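Local coordinates for protein tRNA modification GTPase MnmE (Chlorobium tepidum, PDB 3GEE) that hydrolyses GTP and, together with its partner MnmG, probably takes part in carboxymethylaminomethyl modification of the wobble uridine (U34) of certain tRNAs, at residues P14-A20 / I32-A38; G39-A44 / Q95-F99; S90-E94 / R131-R137; A123-T129 / F472-K476. One frame throughout, in Å; residues are numbered along the deposited sequence.

Interaction 1: P14-A20 / I32-A38. With FON (N-{[4-({[(6R)-2-amino-5-formyl-4-oxo-1,4,5,6,7,8-hexahydropteridin-6-yl]methyl}amino)phenyl]carbonyl}-L-glutamic acid), chain C.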
# COMPACT_ATOMS: atom_id res chain seq x y z
N PRO A 14 -9.43 13.70 -25.65
CA PRO A 14 -9.07 12.66 -24.69
C PRO A 14 -7.87 11.84 -25.16
O PRO A 14 -7.64 11.71 -26.36
CB PRO A 14 -10.32 11.78 -24.64
CG PRO A 14 -10.96 11.95 -25.96
CD PRO A 14 -10.64 13.34 -26.43
N GLY A 15 -7.10 11.30 -24.21
CA GLY A 15 -5.94 10.47 -24.53
C GLY A 15 -6.30 9.01 -24.70
O GLY A 15 -7.47 8.64 -24.56
N HIS A 16 -5.30 8.18 -24.99
CA HIS A 16 -5.50 6.73 -25.02
C HIS A 16 -6.01 6.26 -23.65
O HIS A 16 -5.55 6.74 -22.62
CB HIS A 16 -4.18 6.02 -25.36
CG HIS A 16 -4.36 4.60 -25.79
ND1 HIS A 16 -4.81 3.61 -24.94
CD2 HIS A 16 -4.14 3.99 -26.98
CE1 HIS A 16 -4.87 2.46 -25.59
NE2 HIS A 16 -4.47 2.67 -26.84
N PRO A 17 -6.99 5.33 -23.64
CA PRO A 17 -7.39 4.79 -22.34
C PRO A 17 -6.20 4.13 -21.65
O PRO A 17 -5.49 3.33 -22.26
CB PRO A 17 -8.46 3.74 -22.70
CG PRO A 17 -8.26 3.47 -24.16
CD PRO A 17 -7.77 4.75 -24.75
N ILE A 18 -5.98 4.52 -20.40
CA ILE A 18 -4.87 3.99 -19.62
C ILE A 18 -5.38 3.51 -18.28
O ILE A 18 -6.32 4.08 -17.74
CB ILE A 18 -3.75 5.04 -19.41
CG1 ILE A 18 -4.32 6.33 -18.82
CG2 ILE A 18 -3.02 5.31 -20.72
CD1 ILE A 18 -3.27 7.37 -18.49
N ALA A 19 -4.76 2.45 -17.76
CA ALA A 19 -5.13 1.88 -16.47
C ALA A 19 -3.90 1.78 -15.56
O ALA A 19 -2.77 1.71 -16.06
CB ALA A 19 -5.75 0.50 -16.66
N ALA A 20 -4.13 1.77 -14.25
CA ALA A 20 -3.07 1.69 -13.25
C ALA A 20 -3.62 1.40 -11.86
O ALA A 20 -4.71 1.87 -11.51
CB ALA A 20 -2.28 2.98 -13.22
N ILE A 32 -7.47 0.61 -5.31
CA ILE A 32 -8.12 1.35 -6.39
C ILE A 32 -7.37 1.14 -7.71
O ILE A 32 -6.21 1.54 -7.85
CB ILE A 32 -8.14 2.87 -6.11
CG1 ILE A 32 -8.89 3.19 -4.82
CG2 ILE A 32 -8.75 3.64 -7.29
CD1 ILE A 32 -8.56 4.56 -4.27
N VAL A 33 -8.04 0.53 -8.69
CA VAL A 33 -7.55 0.57 -10.06
C VAL A 33 -8.26 1.73 -10.73
O VAL A 33 -9.50 1.79 -10.73
CB VAL A 33 -7.84 -0.74 -10.83
CG1 VAL A 33 -7.44 -0.59 -12.29
CG2 VAL A 33 -7.10 -1.92 -10.20
N ARG A 34 -7.49 2.68 -11.29
CA ARG A 34 -8.11 3.83 -11.96
C ARG A 34 -7.78 3.93 -13.44
O ARG A 34 -6.62 3.94 -13.84
CB ARG A 34 -7.86 5.16 -11.22
CG ARG A 34 -6.41 5.58 -11.07
CD ARG A 34 -6.23 7.05 -11.44
NE ARG A 34 -6.56 8.00 -10.37
CZ ARG A 34 -5.73 8.96 -9.95
NH1 ARG A 34 -4.53 9.10 -10.48
NH2 ARG A 34 -6.12 9.78 -8.99
N ILE A 35 -8.83 3.98 -14.27
CA ILE A 35 -8.66 4.08 -15.72
C ILE A 35 -9.19 5.41 -16.25
O ILE A 35 -10.14 5.96 -15.70
CB ILE A 35 -9.29 2.88 -16.45
CG1 ILE A 35 -10.80 3.02 -16.57
CG2 ILE A 35 -8.97 1.60 -15.70
CD1 ILE A 35 -11.43 2.06 -17.59
N SER A 36 -8.57 5.92 -17.31
CA SER A 36 -8.90 7.23 -17.84
C SER A 36 -8.63 7.31 -19.33
O SER A 36 -7.79 6.58 -19.86
CB SER A 36 -8.10 8.33 -17.11
OG SER A 36 -8.40 9.61 -17.63
N GLY A 37 -9.34 8.20 -20.02
CA GLY A 37 -9.15 8.38 -21.45
C GLY A 37 -10.37 8.11 -22.31
O GLY A 37 -11.46 7.87 -21.81
N ALA A 38 -10.15 8.14 -23.62
CA ALA A 38 -11.23 8.06 -24.60
C ALA A 38 -12.06 6.79 -24.50
O ALA A 38 -11.56 5.69 -24.72
CB ALA A 38 -10.65 8.20 -26.00
N1 FON C . -10.25 10.46 -4.92
C2 FON C . -10.66 9.81 -6.02
NA2 FON C . -11.60 8.83 -5.90
N3 FON C . -10.17 10.09 -7.26
C4 FON C . -9.23 11.05 -7.46
O4 FON C . -8.82 11.26 -8.62
C4A FON C . -8.73 11.79 -6.27
N5 FON C . -7.80 12.83 -6.21
C6 FON C . -8.23 13.87 -5.26
C7 FON C . -7.95 13.19 -3.92
N8 FON C . -8.90 12.09 -3.84
C8A FON C . -9.32 11.43 -4.96
C9 FON C . -7.55 15.23 -5.39
N10 FON C . -7.61 15.75 -6.75
C11 FON C . -10.90 16.57 -9.20
C12 FON C . -9.99 17.56 -8.84
C13 FON C . -8.90 17.27 -8.02
C14 FON C . -8.71 15.98 -7.53
C15 FON C . -9.61 14.97 -7.90
C16 FON C . -10.71 15.26 -8.72
C FON C . -12.06 16.94 -10.09
O FON C . -12.93 16.12 -10.33
N FON C . -12.07 18.17 -10.61
CA FON C . -13.23 19.03 -10.85
CB FON C . -13.92 19.44 -9.55
CG FON C . -15.29 20.10 -9.75
CD FON C . -16.26 19.69 -8.66
OE1 FON C . -16.83 18.58 -8.75
OE2 FON C . -16.48 20.49 -7.71
CT FON C . -12.79 20.25 -11.61
O1 FON C . -13.47 20.63 -12.60
O2 FON C . -11.76 20.85 -11.23
CP1 FON C . -6.73 12.84 -6.90
O3 FON C . -5.65 12.84 -6.35
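Ala-19 lays its methyl against Ile-35, with CB of Ala-19 3.5 Å from CG2 of Ile-35, on the face of the sheet packed beneath helix 105-117; so small a group leaves room for Leu-112 and Met-115. Ile-18, Ala-20, Arg-34 and Ser-36 point to the other face, toward helix 127-134. The backbone pairing is firm at Ile-18 and Ser-36, where Ile-18 N donates to Ser-36 O (2.8 Å) and Ser-36 N to Ile-18 O (2.9 Å). Farther along, Arg-34 N reaches Ala-20 O at 2.9 Å. These bonds make strands 18-21 and 30-36 an antiparallel beta hairpin in the N-terminal, folate-binding domain of MnmE. Beyond the strands, Ala-38 N binds Gly-15 O at 2.9 Å, and CG of Pro-14 rests 3.8 Å from CB of Ala-38. Gly-37 suits the turn-off because a CB there would clash with the backbone of Gly-15, His-16 and Pro-17. The Ser-36 hydroxyl is hydrogen-bonded to Glu-94 and Thr-92, tying this face to the neighbouring loop. Arg-34, long enough to leave the sheet, makes a cation-pi contact with Phe-128, and its NH2 forms a weak hydrogen bond with O4 of the bound folinic acid at 3.1 Å.

Interaction 2: G39-A44 / Q95-F99. With FON (N-{[4-({[(6R)-2-amino-5-formyl-4-oxo-1,4,5,6,7,8-hexahydropteridin-6-yl]methyl}amino)phenyl]carbonyl}-L-glutamic acid), chain C.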
# COMPACT_ATOMS: atom_id res chain seq x y z
N GLY A 39 -13.34 6.96 -24.17
CA GLY A 39 -14.32 5.87 -24.22
C GLY A 39 -14.17 4.89 -23.07
O GLY A 39 -14.57 3.73 -23.16
N VAL A 40 -13.60 5.38 -21.99
CA VAL A 40 -13.26 4.56 -20.85
C VAL A 40 -14.46 3.85 -20.20
O VAL A 40 -14.39 2.66 -19.89
CB VAL A 40 -12.36 5.36 -19.87
CG1 VAL A 40 -12.88 5.37 -18.45
CG2 VAL A 40 -10.94 4.84 -19.96
N LEU A 41 -15.57 4.55 -20.02
CA LEU A 41 -16.72 3.91 -19.38
C LEU A 41 -17.53 2.99 -20.30
O LEU A 41 -18.32 2.18 -19.83
CB LEU A 41 -17.60 4.92 -18.61
CG LEU A 41 -17.74 6.34 -19.13
CD1 LEU A 41 -18.57 6.34 -20.41
CD2 LEU A 41 -18.35 7.25 -18.09
N ASP A 42 -17.30 3.09 -21.61
CA ASP A 42 -17.78 2.07 -22.53
C ASP A 42 -16.97 0.80 -22.37
O ASP A 42 -17.51 -0.30 -22.44
CB ASP A 42 -17.72 2.54 -23.98
CG ASP A 42 -18.81 3.54 -24.31
OD1 ASP A 42 -19.78 3.15 -25.00
OD2 ASP A 42 -18.71 4.70 -23.86
N LEU A 43 -15.66 0.96 -22.17
CA LEU A 43 -14.76 -0.15 -21.91
C LEU A 43 -15.13 -0.81 -20.59
O LEU A 43 -15.27 -2.03 -20.52
CB LEU A 43 -13.30 0.33 -21.88
CG LEU A 43 -12.41 0.24 -23.12
CD1 LEU A 43 -13.14 0.42 -24.44
CD2 LEU A 43 -11.28 1.25 -23.00
N ALA A 44 -15.32 0.01 -19.56
CA ALA A 44 -15.72 -0.47 -18.25
C ALA A 44 -16.94 -1.36 -18.35
O ALA A 44 -17.02 -2.39 -17.70
CB ALA A 44 -16.00 0.70 -17.33
N GLN A 95 -12.72 11.52 -19.26
CA GLN A 95 -13.60 10.45 -18.83
C GLN A 95 -12.82 9.41 -18.04
O GLN A 95 -11.87 8.80 -18.54
CB GLN A 95 -14.22 9.82 -20.06
CG GLN A 95 -15.36 8.88 -19.77
CD GLN A 95 -16.28 8.75 -20.95
OE1 GLN A 95 -16.22 7.77 -21.70
NE2 GLN A 95 -17.15 9.75 -21.14
N MET A 96 -13.22 9.20 -16.79
CA MET A 96 -12.61 8.13 -16.02
C MET A 96 -13.57 7.40 -15.10
O MET A 96 -14.54 7.98 -14.60
CB MET A 96 -11.38 8.62 -15.25
CG MET A 96 -11.52 9.93 -14.50
SD MET A 96 -9.88 10.54 -14.03
CE MET A 96 -9.46 9.44 -12.67
N VAL A 97 -13.30 6.11 -14.92
CA VAL A 97 -13.93 5.33 -13.87
C VAL A 97 -12.85 4.80 -12.95
O VAL A 97 -11.72 4.56 -13.39
CB VAL A 97 -14.84 4.20 -14.44
CG1 VAL A 97 -14.26 3.62 -15.70
CG2 VAL A 97 -15.11 3.12 -13.41
N GLU A 98 -13.18 4.66 -11.67
CA GLU A 98 -12.26 4.18 -10.65
C GLU A 98 -12.87 3.01 -9.90
O GLU A 98 -13.78 3.18 -9.07
CB GLU A 98 -11.92 5.29 -9.65
CG GLU A 98 -11.13 6.45 -10.20
CD GLU A 98 -10.79 7.48 -9.14
OE1 GLU A 98 -11.33 7.38 -8.01
OE2 GLU A 98 -9.97 8.38 -9.43
N PHE A 99 -12.36 1.82 -10.18
CA PHE A 99 -12.79 0.64 -9.45
C PHE A 99 -12.02 0.58 -8.14
O PHE A 99 -10.79 0.62 -8.14
CB PHE A 99 -12.52 -0.61 -10.27
CG PHE A 99 -13.22 -0.62 -11.59
CD1 PHE A 99 -14.54 -1.07 -11.69
CD2 PHE A 99 -12.58 -0.16 -12.73
CE1 PHE A 99 -15.20 -1.08 -12.90
CE2 PHE A 99 -13.24 -0.16 -13.95
CZ PHE A 99 -14.55 -0.62 -14.04
N1 FON C . -10.25 10.46 -4.92
C2 FON C . -10.66 9.81 -6.02
NA2 FON C . -11.60 8.83 -5.90
N3 FON C . -10.17 10.09 -7.26
C4 FON C . -9.23 11.05 -7.46
O4 FON C . -8.82 11.26 -8.62
C4A FON C . -8.73 11.79 -6.27
N5 FON C . -7.80 12.83 -6.21
C6 FON C . -8.23 13.87 -5.26
C7 FON C . -7.95 13.19 -3.92
N8 FON C . -8.90 12.09 -3.84
C8A FON C . -9.32 11.43 -4.96
C9 FON C . -7.55 15.23 -5.39
N10 FON C . -7.61 15.75 -6.75
C11 FON C . -10.90 16.57 -9.20
C12 FON C . -9.99 17.56 -8.84
C13 FON C . -8.90 17.27 -8.02
C14 FON C . -8.71 15.98 -7.53
C15 FON C . -9.61 14.97 -7.90
C16 FON C . -10.71 15.26 -8.72
C FON C . -12.06 16.94 -10.09
O FON C . -12.93 16.12 -10.33
N FON C . -12.07 18.17 -10.61
CA FON C . -13.23 19.03 -10.85
CB FON C . -13.92 19.44 -9.55
CG FON C . -15.29 20.10 -9.75
CD FON C . -16.26 19.69 -8.66
OE1 FON C . -16.83 18.58 -8.75
OE2 FON C . -16.48 20.49 -7.71
CT FON C . -12.79 20.25 -11.61
O1 FON C . -13.47 20.63 -12.60
O2 FON C . -11.76 20.85 -11.23
CP1 FON C . -6.73 12.84 -6.90
O3 FON C . -5.65 12.84 -6.35
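This mainly apolar helix-on-sheet contact, to which the long Gln-95 side chain adds a large share, sets the first turn of helix 40-47 against one face of strand 96-102 in the N-terminal domain. The short axes of 40-44 and 96-99 pass 7.9 Å apart at 40°, and no hydrogen bond joins the two segments. Val-97 is central: its CG1 lies 3.5 Å from CG1 of Val-40 and 3.8 Å from CB of Ala-44. Beta-branched valine suits both a strand and this tight interface, while the small Ala-44 leaves room for a ring, its CB meeting the edge of Phe-99 at CZ, 3.8 Å away. Gln-95 reaches along the start of the helix; its OE1 comes within 3.0 Å of CD1 of Leu-41, a tight, non-bonded contact. Gly-39 occupies the N-cap position, where its positive phi is easily adopted by a residue without a CB, and its O accepts from Leu-43 N at 3.1 Å. Side chains alternate along the strand, so Met-96 and Glu-98 project to the opposite face, where Glu-98 OE1 accepts a 2.6 Å hydrogen bond from NA2 of folinic acid. This is a helix packed on a sheet, as in layered alpha/beta folds: helix 40-47 covers part of the apolar face, and the other face presents an acidic residue to the pterin amino group of the folate site.

Interaction 3: S90-E94 / R131-R137. With FON (N-{[4-({[(6R)-2-amino-5-formyl-4-oxo-1,4,5,6,7,8-hexahydropteridin-6-yl]methyl}amino)phenyl]carbonyl}-L-glutamic acid), chain C.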
# COMPACT_ATOMS: atom_id res chain seq x y z
N SER A 90 -13.30 15.68 -13.61
CA SER A 90 -12.54 14.57 -13.07
C SER A 90 -11.12 15.05 -12.77
O SER A 90 -10.77 16.18 -13.10
CB SER A 90 -12.48 13.42 -14.07
OG SER A 90 -11.52 13.68 -15.08
N PHE A 91 -10.29 14.18 -12.17
CA PHE A 91 -8.90 14.53 -11.91
C PHE A 91 -8.12 14.83 -13.19
O PHE A 91 -7.46 15.87 -13.29
CB PHE A 91 -8.18 13.45 -11.08
CG PHE A 91 -6.72 13.72 -10.89
CD1 PHE A 91 -6.29 14.71 -10.02
CD2 PHE A 91 -5.76 13.00 -11.60
CE1 PHE A 91 -4.93 14.98 -9.85
CE2 PHE A 91 -4.40 13.26 -11.45
CZ PHE A 91 -3.99 14.25 -10.57
N THR A 92 -8.20 13.93 -14.17
CA THR A 92 -7.50 14.10 -15.44
C THR A 92 -8.21 15.07 -16.36
O THR A 92 -7.67 15.44 -17.41
CB THR A 92 -7.32 12.77 -16.20
OG1 THR A 92 -8.59 12.14 -16.40
CG2 THR A 92 -6.40 11.83 -15.44
N ALA A 93 -9.41 15.48 -15.96
CA ALA A 93 -10.31 16.31 -16.77
C ALA A 93 -10.81 15.59 -18.03
O ALA A 93 -11.26 16.23 -18.98
CB ALA A 93 -9.65 17.65 -17.12
N GLU A 94 -10.71 14.27 -18.03
CA GLU A 94 -11.33 13.46 -19.06
C GLU A 94 -12.19 12.40 -18.41
O GLU A 94 -12.33 12.34 -17.19
CB GLU A 94 -10.31 12.75 -19.95
CG GLU A 94 -8.86 13.17 -19.85
CD GLU A 94 -7.94 12.06 -20.35
OE1 GLU A 94 -7.21 12.27 -21.35
OE2 GLU A 94 -7.97 10.97 -19.73
N ARG A 131 -1.80 14.60 -17.60
CA ARG A 131 -3.01 14.90 -18.34
C ARG A 131 -3.79 16.02 -17.67
O ARG A 131 -4.35 16.88 -18.35
CB ARG A 131 -3.88 13.65 -18.50
CG ARG A 131 -3.39 12.74 -19.60
CD ARG A 131 -4.21 11.49 -19.67
NE ARG A 131 -3.77 10.64 -20.77
CZ ARG A 131 -4.39 9.53 -21.15
NH1 ARG A 131 -5.48 9.12 -20.52
NH2 ARG A 131 -3.92 8.82 -22.17
N ALA A 132 -3.80 16.01 -16.34
CA ALA A 132 -4.47 17.06 -15.57
C ALA A 132 -3.87 18.42 -15.88
O ALA A 132 -4.59 19.43 -15.98
CB ALA A 132 -4.39 16.76 -14.09
N PHE A 133 -2.55 18.46 -16.05
CA PHE A 133 -1.86 19.69 -16.41
C PHE A 133 -2.11 20.06 -17.87
O PHE A 133 -2.38 21.22 -18.18
CB PHE A 133 -0.36 19.59 -16.14
CG PHE A 133 0.44 20.65 -16.84
CD1 PHE A 133 0.44 21.96 -16.38
CD2 PHE A 133 1.16 20.34 -17.98
CE1 PHE A 133 1.17 22.95 -17.04
CE2 PHE A 133 1.89 21.32 -18.64
CZ PHE A 133 1.90 22.63 -18.17
N LEU A 134 -1.98 19.08 -18.76
CA LEU A 134 -2.15 19.30 -20.19
C LEU A 134 -3.56 19.76 -20.55
O LEU A 134 -3.74 20.60 -21.43
CB LEU A 134 -1.78 18.03 -20.97
CG LEU A 134 -0.40 17.91 -21.66
CD1 LEU A 134 0.67 18.78 -21.03
CD2 LEU A 134 0.04 16.45 -21.70
N ASN A 135 -4.55 19.22 -19.86
CA ASN A 135 -5.93 19.68 -20.00
C ASN A 135 -6.21 20.99 -19.27
O ASN A 135 -7.31 21.52 -19.34
CB ASN A 135 -6.91 18.60 -19.52
CG ASN A 135 -6.97 17.41 -20.45
OD1 ASN A 135 -6.52 17.48 -21.59
ND2 ASN A 135 -7.53 16.31 -19.96
N GLY A 136 -5.20 21.50 -18.57
CA GLY A 136 -5.29 22.82 -17.95
C GLY A 136 -6.08 22.91 -16.66
O GLY A 136 -6.31 24.00 -16.14
N ARG A 137 -6.51 21.76 -16.13
CA ARG A 137 -7.22 21.75 -14.86
C ARG A 137 -6.30 22.23 -13.74
O ARG A 137 -6.76 22.80 -12.75
CB ARG A 137 -7.74 20.34 -14.54
CG ARG A 137 -8.78 20.32 -13.43
CD ARG A 137 -9.06 18.91 -12.90
NE ARG A 137 -7.90 18.31 -12.23
CZ ARG A 137 -7.48 18.64 -11.01
NH1 ARG A 137 -6.42 18.03 -10.49
NH2 ARG A 137 -8.11 19.58 -10.31
N1 FON C . -10.25 10.46 -4.92
C2 FON C . -10.66 9.81 -6.02
NA2 FON C . -11.60 8.83 -5.90
N3 FON C . -10.17 10.09 -7.26
C4 FON C . -9.23 11.05 -7.46
O4 FON C . -8.82 11.26 -8.62
C4A FON C . -8.73 11.79 -6.27
N5 FON C . -7.80 12.83 -6.21
C6 FON C . -8.23 13.87 -5.26
C7 FON C . -7.95 13.19 -3.92
N8 FON C . -8.90 12.09 -3.84
C8A FON C . -9.32 11.43 -4.96
C9 FON C . -7.55 15.23 -5.39
N10 FON C . -7.61 15.75 -6.75
C11 FON C . -10.90 16.57 -9.20
C12 FON C . -9.99 17.56 -8.84
C13 FON C . -8.90 17.27 -8.02
C14 FON C . -8.71 15.98 -7.53
C15 FON C . -9.61 14.97 -7.90
C16 FON C . -10.71 15.26 -8.72
C FON C . -12.06 16.94 -10.09
O FON C . -12.93 16.12 -10.33
N FON C . -12.07 18.17 -10.61
CA FON C . -13.23 19.03 -10.85
CB FON C . -13.92 19.44 -9.55
CG FON C . -15.29 20.10 -9.75
CD FON C . -16.26 19.69 -8.66
OE1 FON C . -16.83 18.58 -8.75
OE2 FON C . -16.48 20.49 -7.71
CT FON C . -12.79 20.25 -11.61
O1 FON C . -13.47 20.63 -12.60
O2 FON C . -11.76 20.85 -11.23
CP1 FON C . -6.73 12.84 -6.90
O3 FON C . -5.65 12.84 -6.35
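Helix 127-134 ends in a Schellman motif, in which Gly-136 takes the positive phi that a residue without a side chain adopts readily, and the 90-94 loop packs against this end. Two side-chain-to-backbone hydrogen bonds hold the loop: Asn-135 ND2 donates to Thr-92 O at 2.7 Å, and Arg-137 NE to Phe-91 O at 2.7 Å. The charged contact is a salt bridge between Glu-94 OE2 and Arg-131 NH1, at 3.2 Å with a weak hydrogen bond. Both groups have further partners in and just before the hairpin, Glu-94 binding Ser-36 OG and Arg-131 the backbone O of His-16. Ala-132 is the apolar partner, small enough to lie under the Phe-91 ring, its CB over one face and 4.3 Å from CZ; Ala-93 CB makes van der Waals contact with Asn-135 CB (3.8 Å). The ligand borders the same loop: Phe-91 CB lies 3.4 Å from O4 of folinic acid, and the Arg-137 guanidinium turns one face to the aminobenzoyl ring, its NH2 3.1 Å from C12.

Interaction 4: A123-T129 / F472-K476. With FON (N-{[4-({[(6R)-2-amino-5-formyl-4-oxo-1,4,5,6,7,8-hexahydropteridin-6-yl]methyl}amino)phenyl]carbonyl}-L-glutamic acid), chain C.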
# COMPACT_ATOMS: atom_id res chain seq x y z
N ALA A 123 -0.49 2.71 -17.71
CA ALA A 123 -0.14 4.12 -17.62
C ALA A 123 1.36 4.33 -17.46
O ALA A 123 2.02 3.60 -16.73
CB ALA A 123 -0.88 4.77 -16.46
N GLU A 124 1.89 5.33 -18.16
CA GLU A 124 3.27 5.76 -17.95
C GLU A 124 3.34 6.44 -16.58
O GLU A 124 2.31 6.74 -15.99
CB GLU A 124 3.70 6.73 -19.05
CG GLU A 124 3.79 6.10 -20.44
CD GLU A 124 4.63 6.92 -21.41
OE1 GLU A 124 4.50 6.69 -22.64
OE2 GLU A 124 5.43 7.77 -20.95
N PRO A 125 4.56 6.66 -16.05
CA PRO A 125 4.57 7.23 -14.70
C PRO A 125 4.15 8.70 -14.72
O PRO A 125 4.56 9.45 -15.61
CB PRO A 125 6.03 7.07 -14.25
CG PRO A 125 6.70 6.24 -15.30
CD PRO A 125 5.92 6.45 -16.56
N GLY A 126 3.30 9.08 -13.77
CA GLY A 126 2.80 10.45 -13.67
C GLY A 126 1.86 10.91 -14.78
O GLY A 126 1.51 12.09 -14.83
N GLU A 127 1.45 10.00 -15.65
CA GLU A 127 0.63 10.35 -16.81
C GLU A 127 -0.72 10.98 -16.43
O GLU A 127 -1.20 11.88 -17.11
CB GLU A 127 0.42 9.15 -17.73
CG GLU A 127 -0.28 9.50 -19.03
CD GLU A 127 -0.23 8.40 -20.06
OE1 GLU A 127 0.04 7.24 -19.68
OE2 GLU A 127 -0.46 8.71 -21.26
N PHE A 128 -1.31 10.50 -15.34
CA PHE A 128 -2.57 11.05 -14.87
C PHE A 128 -2.45 12.53 -14.55
O PHE A 128 -3.25 13.34 -15.03
CB PHE A 128 -3.10 10.27 -13.67
CG PHE A 128 -3.57 8.89 -14.00
CD1 PHE A 128 -4.86 8.67 -14.45
CD2 PHE A 128 -2.71 7.81 -13.87
CE1 PHE A 128 -5.30 7.38 -14.76
CE2 PHE A 128 -3.14 6.51 -14.18
CZ PHE A 128 -4.43 6.30 -14.62
N THR A 129 -1.45 12.89 -13.76
CA THR A 129 -1.24 14.29 -13.40
C THR A 129 -0.78 15.08 -14.62
O THR A 129 -1.14 16.24 -14.79
CB THR A 129 -0.24 14.46 -12.24
OG1 THR A 129 -0.67 13.69 -11.11
CG2 THR A 129 -0.14 15.92 -11.84
N PHE A 472 7.47 10.82 -10.91
CA PHE A 472 6.22 10.28 -10.36
C PHE A 472 6.19 8.77 -10.55
O PHE A 472 6.98 8.22 -11.32
CB PHE A 472 5.02 10.88 -11.10
CG PHE A 472 4.63 12.26 -10.65
CD1 PHE A 472 5.54 13.30 -10.67
CD2 PHE A 472 3.32 12.52 -10.25
CE1 PHE A 472 5.17 14.58 -10.26
CE2 PHE A 472 2.94 13.79 -9.85
CZ PHE A 472 3.87 14.82 -9.86
N CYS A 473 5.28 8.10 -9.86
CA CYS A 473 5.12 6.66 -10.01
C CYS A 473 3.86 6.31 -10.79
O CYS A 473 2.90 7.09 -10.80
CB CYS A 473 5.07 5.98 -8.64
SG CYS A 473 3.76 6.60 -7.58
N ILE A 474 3.88 5.15 -11.44
CA ILE A 474 2.75 4.64 -12.21
C ILE A 474 1.50 4.56 -11.33
O ILE A 474 1.50 3.88 -10.30
CB ILE A 474 3.08 3.27 -12.87
CG1 ILE A 474 4.17 3.44 -13.93
CG2 ILE A 474 1.83 2.64 -13.48
CD1 ILE A 474 4.85 2.15 -14.34
N GLY A 475 0.45 5.27 -11.75
CA GLY A 475 -0.78 5.38 -10.97
C GLY A 475 -1.21 6.83 -10.75
O GLY A 475 -2.39 7.11 -10.53
N LYS A 476 -0.24 7.73 -10.82
CA LYS A 476 -0.49 9.16 -10.62
C LYS A 476 -0.20 9.97 -11.87
O LYS A 476 -0.11 11.20 -11.84
CB LYS A 476 0.33 9.69 -9.43
CG LYS A 476 -0.24 10.97 -8.81
CD LYS A 476 -1.79 10.96 -8.83
CE LYS A 476 -2.40 12.13 -8.06
NZ LYS A 476 -3.83 11.85 -7.77
OXT LYS A 476 -0.05 9.41 -12.96
N1 FON C . -10.25 10.46 -4.92
C2 FON C . -10.66 9.81 -6.02
NA2 FON C . -11.60 8.83 -5.90
N3 FON C . -10.17 10.09 -7.26
C4 FON C . -9.23 11.05 -7.46
O4 FON C . -8.82 11.26 -8.62
C4A FON C . -8.73 11.79 -6.27
N5 FON C . -7.80 12.83 -6.21
C6 FON C . -8.23 13.87 -5.26
C7 FON C . -7.95 13.19 -3.92
N8 FON C . -8.90 12.09 -3.84
C8A FON C . -9.32 11.43 -4.96
C9 FON C . -7.55 15.23 -5.39
N10 FON C . -7.61 15.75 -6.75
C11 FON C . -10.90 16.57 -9.20
C12 FON C . -9.99 17.56 -8.84
C13 FON C . -8.90 17.27 -8.02
C14 FON C . -8.71 15.98 -7.53
C15 FON C . -9.61 14.97 -7.90
C16 FON C . -10.71 15.26 -8.72
C FON C . -12.06 16.94 -10.09
O FON C . -12.93 16.12 -10.33
N FON C . -12.07 18.17 -10.61
CA FON C . -13.23 19.03 -10.85
CB FON C . -13.92 19.44 -9.55
CG FON C . -15.29 20.10 -9.75
CD FON C . -16.26 19.69 -8.66
OE1 FON C . -16.83 18.58 -8.75
OE2 FON C . -16.48 20.49 -7.71
CT FON C . -12.79 20.25 -11.61
O1 FON C . -13.47 20.63 -12.60
O2 FON C . -11.76 20.85 -11.23
CP1 FON C . -6.73 12.84 -6.90
O3 FON C . -5.65 12.84 -6.35
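The 123-129 segment turns before its helix: Glu-124 to Glu-127 form a type II beta turn whose third residue, Gly-126, has the positive phi this position calls for and is the N-cap of helix 127-134. Against this turn runs the C-terminal tail, which has no regular helix or strand and bends at Gly-475, whose backbone angles would jam a CB against the preceding carbonyl. The tail finishes with its carboxylate at the start of the helix, where backbone NH groups lack partners from an earlier turn: Phe-128 N donates to Lys-476 OXT at 2.9 Å and Thr-129 N to Lys-476 O at 2.9 Å. Thr-129 adds its hydroxyl, OG1 donating to the same Lys-476 O at 2.7 Å. Gly-126 is well placed, since a CB would clash with Phe-472, whose CB is already 3.4 Å from Gly-126 CA. Pro-125 and Ile-474 pack against each other, CG of Pro-125 4.0 Å from CG1 of Ile-474. Phe-128 turns its ring edge toward Lys-476 OXT and makes a cation-pi contact with Arg-34. The Lys-476 side chain heads the other way: its ammonium makes a cation-pi contact with Phe-91, and NZ hydrogen-bonds to the formyl O3 of folinic acid at 2.5 Å. A carboxylate docked on a helix N-terminus thus brings the last residue of the chain into the folate pocket of the N-terminal domain.

How the interactions relate
All four contacts converge on one folinic acid: Arg-34, Glu-98, Arg-137 and Lys-476, one from each, surround it, and Tyr-63 and, from the second subunit, His-52 and Thr-100 also hydrogen-bond to it. Interactions 1 and 2, centres 7 Å apart, share the sheet, strand 30-36 pairing with strand 96-102 through Val-33 N and Phe-99 O at 2.8 Å. Interaction 3 is fastened to interaction 1 where His-16 O meets Arg-131 NH2 at 2.7 Å. Interactions 3 and 4 use opposite ends of helix 127-134, and Phe-91 CZ packs 3.7 Å from Lys-476 CE. In interactions 1 and 4 two like charges come close, Arg-34 NH2 and Lys-476 NZ being 3.3 Å apart beside the ligand.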